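Local coordinates for protein putative alpha-galactosidase/melibiase (PDB 4OGZ) that probably hydrolyses terminal, non-reducing alpha-D-galactose residues of alpha-galactosides, as a glycoside hydrolase of family 27, at residues R394-D399 with V431-G436; V403-L408 with K413-L418. All coordinates share one frame; numbering follows the deposited sequence.

Contact 1 (R394-D399 with V431-G436); sequences RAIRAD and VKTVEG
A395 and I396, consecutive residues of strand 393-397, both turn their side chains toward the loop 431-436 and meet V434 and T433 there. A395 presents its CB to the CG1 branch of V434, methyl against methyl. The carbons A395 CB and V434 CG1 are 3.3 Å apart, closer than usual van der Waals contact, so the exact spacing is doubtful. With chi1 at -58°, V434 places CG1 beside its own backbone N, and this is the branch that meets A395. I396 reaches out with its CG1 arm, fully extended at chi2 (180°), and ends at T433. Its CD1 lies 3.5 Å from the backbone O of T433 and 3.9 Å from T433 CG2, with the two side chains crossing at about a right angle. T433 divides its branches: CG2 faces I396, while OG1 is bonded to the backbone N of N430. The side chain of N430 in turn bonds K432 N through OD1, and these local bonds tie the turn together. Two neighbours can point the same way because the strand carries a classic beta bulge, A395 and I396 both standing across from V403. The strand forms one edge of an antiparallel sheet in the C-terminal beta-sandwich domain, and the loop leads from strand 425-429 to strand 442-444. R394 and R397 lead away from the loop: NH1 of R394 and NE of R397 both form salt bridges with E301 OE1 on helix 296-303. CD of R397 sits 3.4 Å above the plane of the R394 guanidinium, offset toward its rim.

Contact 2 (V403-L408 with K413-L418); sequences VWVKPL and KAIACL
Strands 403-407 and 413-418 run antiparallel, their axes 4.6 Å apart at closest and 164° between their directions. They form a beta hairpin in the C-terminal beta-sandwich domain, with W404 and A416, and K406 and A414, as hydrogen-bonded pairs. In the first pair W404 N donates to A416 O at 2.8 Å, and A416 N returns a bond of 2.9 Å to W404 O. The second pair repeats the exchange, K406 N to A414 O at 3.0 Å and A414 N to K406 O at 2.9 Å. CA-H...O contacts from V403 CA to A416 O and from I415 CA to W404 O fill in between the bonds. V403, V405 and P407 alternate with these pairs, opposite C417, I415 and K413, and share one face of the sheet. On it V405 and I415 lie side by side, pointing the same way. I415 folds CD1 back at chi2 (-70°), bringing it within 3.7 Å of V405 CB, while its other branch, CG2, approaches V403 CG1 at 4.2 Å. K413 also lies side by side with V405, pointing the same way, its CD 4.0 Å from V405 CG2. The face with W404, K406, A414 and A416 looks toward the barrel domain: W404 touches L350, and K406 and A414 touch M353, all on helix 341-353. NZ of K406 is bonded to I390 O, and L408 brings CD1 up to A414, nearest its backbone N and then its CB. The W404 indole, bonded through NE1 to D402 OD2, has A416 O at its edge, near the ring plane.

How the contacts relate
Contact 2 is a buried strand pairing, carried by reciprocal backbone bonds and flanked by close apolar side chains. Contact 1 is smaller and only partly buried, resting on a few methyl contacts between an edge strand and a loop. Both reach the same sheet: strand 393-397 of contact 1 lies next to strand 401-407 of contact 2, with I396 O 2.9 Å from V403 N in a probable hydrogen bond. Contact 2 is nested along the chain within the loop that contact 1 closes. The loop 431-436 also reaches the hairpin, where the K413 side chain passes the backbone oxygen of E435, with CE 3.6 Å from that O.

Contact 1 (R394-D399 with V431-G436)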
loop_
_atom_site.group_PDB
_atom_site.type_symbol
_atom_site.label_atom_id
_atom_site.label_comp_id
_atom_site.label_asym_id
_atom_site.label_seq_id
_atom_site.Cartn_x
_atom_site.Cartn_y
_atom_site.Cartn_z
ATOM N N ARG A 394 10.232 6.258 15.490
ATOM C CA ARG A 394 11.623 6.614 15.332
ATOM C C ARG A 394 12.142 6.868 16.731
ATOM O O ARG A 394 12.068 7.986 17.241
ATOM C CB ARG A 394 11.809 7.805 14.425
ATOM C CG ARG A 394 13.251 8.072 14.114
ATOM C CD ARG A 394 13.394 9.242 13.149
ATOM N NE ARG A 394 12.838 10.466 13.704
ATOM C CZ ARG A 394 12.717 11.611 13.037
ATOM N NH1 ARG A 394 13.119 11.718 11.783
ATOM N NH2 ARG A 394 12.223 12.675 13.654
ATOM N N ALA A 395 12.697 5.801 17.331
ATOM C CA ALA A 395 13.173 5.808 18.696
ATOM C C ALA A 395 14.305 6.776 18.966
ATOM O O ALA A 395 14.366 7.348 20.047
ATOM C CB ALA A 395 13.637 4.432 19.055
ATOM N N ILE A 396 15.230 6.885 18.004
ATOM C CA ILE A 396 16.403 7.681 18.099
ATOM C C ILE A 396 16.630 8.364 16.746
ATOM O O ILE A 396 16.737 7.679 15.734
ATOM C CB ILE A 396 17.654 6.851 18.380
ATOM C CG1 ILE A 396 17.487 6.086 19.697
ATOM C CG2 ILE A 396 18.876 7.747 18.455
ATOM C CD1 ILE A 396 18.666 5.229 20.053
ATOM N N ARG A 397 16.644 9.700 16.733
ATOM C CA ARG A 397 17.063 10.481 15.537
ATOM C C ARG A 397 18.391 11.125 15.868
ATOM O O ARG A 397 18.439 12.160 16.531
ATOM C CB ARG A 397 16.035 11.526 15.133
ATOM C CG ARG A 397 16.386 12.223 13.809
ATOM C CD ARG A 397 15.697 13.569 13.621
ATOM N NE ARG A 397 15.982 14.083 12.281
ATOM C CZ ARG A 397 17.112 14.701 11.930
ATOM N NH1 ARG A 397 18.073 14.919 12.828
ATOM N NH2 ARG A 397 17.296 15.109 10.669
ATOM N N ALA A 398 19.491 10.467 15.486
ATOM C CA ALA A 398 20.806 10.945 15.853
ATOM C C ALA A 398 21.180 11.913 14.780
ATOM O O ALA A 398 20.363 12.203 13.921
ATOM C CB ALA A 398 21.828 9.799 15.969
ATOM N N ASP A 399 22.390 12.443 14.812
ATOM C CA ASP A 399 22.781 13.401 13.754
ATOM C C ASP A 399 22.931 12.741 12.371
ATOM O O ASP A 399 22.573 13.335 11.365
ATOM C CB ASP A 399 24.058 14.151 14.144
ATOM C CG ASP A 399 23.756 15.511 14.757
ATOM O OD1 ASP A 399 22.549 15.830 14.990
ATOM O OD2 ASP A 399 24.726 16.270 14.964
ATOM N N VAL A 431 20.870 -3.742 24.435
ATOM C CA VAL A 431 19.535 -3.924 24.984
ATOM C C VAL A 431 18.948 -2.651 25.574
ATOM O O VAL A 431 17.799 -2.645 25.981
ATOM C CB VAL A 431 19.483 -5.065 26.063
ATOM C CG1 VAL A 431 19.925 -6.373 25.423
ATOM C CG2 VAL A 431 20.312 -4.741 27.281
ATOM N N LYS A 432 19.735 -1.581 25.628
ATOM C CA LYS A 432 19.225 -0.257 26.033
ATOM C C LYS A 432 19.042 0.735 24.867
ATOM O O LYS A 432 18.759 1.886 25.081
ATOM C CB LYS A 432 20.143 0.298 27.090
ATOM C CG LYS A 432 19.963 -0.465 28.391
ATOM C CD LYS A 432 20.638 0.225 29.563
ATOM C CE LYS A 432 20.519 -0.662 30.777
ATOM N NZ LYS A 432 21.129 0.006 31.948
ATOM N N THR A 433 19.176 0.272 23.644
ATOM C CA THR A 433 18.973 1.146 22.505
ATOM C C THR A 433 17.522 1.631 22.440
ATOM O O THR A 433 17.292 2.827 22.230
ATOM C CB THR A 433 19.401 0.462 21.206
ATOM O OG1 THR A 433 20.766 0.056 21.312
ATOM C CG2 THR A 433 19.250 1.411 20.012
ATOM N N VAL A 434 16.571 0.697 22.634
ATOM C CA VAL A 434 15.145 1.016 22.727
ATOM C C VAL A 434 14.504 0.181 23.819
ATOM O O VAL A 434 15.015 -0.868 24.174
ATOM C CB VAL A 434 14.368 0.812 21.401
ATOM C CG1 VAL A 434 14.973 1.674 20.288
ATOM C CG2 VAL A 434 14.347 -0.663 20.988
ATOM N N GLU A 435 13.387 0.661 24.333
ATOM C CA GLU A 435 12.660 -0.025 25.404
ATOM C C GLU A 435 12.261 -1.443 24.963
ATOM O O GLU A 435 11.709 -1.646 23.864
ATOM C CB GLU A 435 11.411 0.756 25.810
ATOM C CG GLU A 435 11.665 1.809 26.873
ATOM C CD GLU A 435 10.555 2.853 27.001
ATOM O OE1 GLU A 435 10.271 3.581 26.009
ATOM O OE2 GLU A 435 9.997 2.969 28.126
ATOM N N GLY A 436 12.603 -2.407 25.799
ATOM C CA GLY A 436 12.113 -3.760 25.683
ATOM C C GLY A 436 12.752 -4.590 24.595
ATOM O O GLY A 436 12.143 -5.534 24.109
#

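Contact 2 (V403-L408 with K413-L418)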
loop_
_atom_site.group_PDB
_atom_site.type_symbol
_atom_site.label_atom_id
_atom_site.label_comp_id
_atom_site.label_asym_id
_atom_site.label_seq_id
_atom_site.Cartn_x
_atom_site.Cartn_y
_atom_site.Cartn_z
ATOM N N VAL A 403 17.311 5.096 14.459
ATOM C CA VAL A 403 16.919 3.783 14.841
ATOM C C VAL A 403 15.396 3.803 14.964
ATOM O O VAL A 403 14.857 4.618 15.689
ATOM C CB VAL A 403 17.589 3.363 16.150
ATOM C CG1 VAL A 403 17.075 2.000 16.571
ATOM C CG2 VAL A 403 19.110 3.339 15.984
ATOM N N TRP A 404 14.722 2.929 14.206
ATOM C CA TRP A 404 13.271 2.832 14.186
ATOM C C TRP A 404 12.866 1.488 14.776
ATOM O O TRP A 404 13.581 0.514 14.596
ATOM C CB TRP A 404 12.710 2.939 12.789
ATOM C CG TRP A 404 12.863 4.267 12.073
ATOM C CD1 TRP A 404 14.000 4.787 11.547
ATOM C CD2 TRP A 404 11.807 5.191 11.733
ATOM N NE1 TRP A 404 13.727 5.997 10.930
ATOM C CE2 TRP A 404 12.394 6.272 11.051
ATOM C CE3 TRP A 404 10.429 5.230 11.991
ATOM C CZ2 TRP A 404 11.639 7.366 10.565
ATOM C CZ3 TRP A 404 9.687 6.304 11.536
ATOM C CH2 TRP A 404 10.294 7.358 10.804
ATOM N N VAL A 405 11.735 1.455 15.493
ATOM C CA VAL A 405 11.262 0.215 16.155
ATOM C C VAL A 405 9.732 -0.055 15.999
ATOM O O VAL A 405 8.867 0.798 16.197
ATOM C CB VAL A 405 11.691 0.181 17.625
ATOM C CG1 VAL A 405 11.372 1.490 18.303
ATOM C CG2 VAL A 405 11.051 -1.007 18.362
ATOM N N LYS A 406 9.455 -1.258 15.543
ATOM C CA LYS A 406 8.108 -1.707 15.230
ATOM C C LYS A 406 7.816 -2.985 16.027
ATOM O O LYS A 406 8.378 -4.048 15.763
ATOM C CB LYS A 406 7.980 -1.960 13.718
ATOM C CG LYS A 406 6.538 -2.108 13.241
ATOM C CD LYS A 406 6.474 -2.663 11.834
ATOM C CE LYS A 406 5.154 -2.386 11.127
ATOM N NZ LYS A 406 3.950 -2.827 11.857
ATOM N N PRO A 407 6.981 -2.883 17.055
ATOM C CA PRO A 407 6.620 -4.142 17.730
ATOM C C PRO A 407 5.772 -5.036 16.835
ATOM O O PRO A 407 4.869 -4.537 16.196
ATOM C CB PRO A 407 5.806 -3.695 18.952
ATOM C CG PRO A 407 5.955 -2.204 19.034
ATOM C CD PRO A 407 6.374 -1.698 17.667
ATOM N N LEU A 408 6.029 -6.355 16.851
ATOM C CA LEU A 408 5.330 -7.315 15.967
ATOM C C LEU A 408 4.419 -8.218 16.785
ATOM O O LEU A 408 4.523 -8.286 18.024
ATOM C CB LEU A 408 6.321 -8.139 15.133
ATOM C CG LEU A 408 7.323 -7.313 14.283
ATOM C CD1 LEU A 408 8.359 -8.168 13.567
ATOM C CD2 LEU A 408 6.646 -6.439 13.225
ATOM N N LYS A 413 10.370 -7.612 17.939
ATOM C CA LYS A 413 10.442 -6.271 17.433
ATOM C C LYS A 413 11.299 -6.205 16.188
ATOM O O LYS A 413 12.356 -6.826 16.136
ATOM C CB LYS A 413 11.060 -5.327 18.473
ATOM C CG LYS A 413 10.233 -5.212 19.734
ATOM C CD LYS A 413 10.869 -4.211 20.678
ATOM C CE LYS A 413 10.472 -4.492 22.110
ATOM N NZ LYS A 413 9.034 -4.304 22.333
ATOM N N ALA A 414 10.835 -5.457 15.194
ATOM C CA ALA A 414 11.678 -5.069 14.050
ATOM C C ALA A 414 12.432 -3.812 14.372
ATOM O O ALA A 414 11.880 -2.889 14.904
ATOM C CB ALA A 414 10.846 -4.869 12.811
ATOM N N ILE A 415 13.708 -3.796 14.025
ATOM C CA ILE A 415 14.568 -2.672 14.259
ATOM C C ILE A 415 15.183 -2.279 12.967
ATOM O O ILE A 415 15.771 -3.123 12.276
ATOM C CB ILE A 415 15.700 -3.055 15.235
ATOM C CG1 ILE A 415 15.145 -3.322 16.628
ATOM C CG2 ILE A 415 16.744 -1.950 15.286
ATOM C CD1 ILE A 415 14.635 -2.078 17.343
ATOM N N ALA A 416 15.076 -1.002 12.622
ATOM C CA ALA A 416 15.719 -0.522 11.441
ATOM C C ALA A 416 16.733 0.526 11.827
ATOM O O ALA A 416 16.415 1.486 12.518
ATOM C CB ALA A 416 14.679 0.031 10.425
ATOM N N CYS A 417 17.955 0.336 11.327
ATOM C CA CYS A 417 19.031 1.263 11.486
ATOM C C CYS A 417 19.280 1.883 10.137
ATOM O O CYS A 417 19.672 1.178 9.177
ATOM C CB CYS A 417 20.285 0.517 11.937
ATOM S SG CYS A 417 20.116 -0.305 13.547
ATOM N N LEU A 418 19.105 3.193 10.040
ATOM C CA LEU A 418 19.230 3.910 8.744
ATOM C C LEU A 418 20.328 4.917 8.774
ATOM O O LEU A 418 20.431 5.681 9.743
ATOM C CB LEU A 418 17.932 4.633 8.468
ATOM C CG LEU A 418 17.765 5.527 7.244
ATOM C CD1 LEU A 418 17.795 4.680 5.993
ATOM C CD2 LEU A 418 16.471 6.293 7.353
#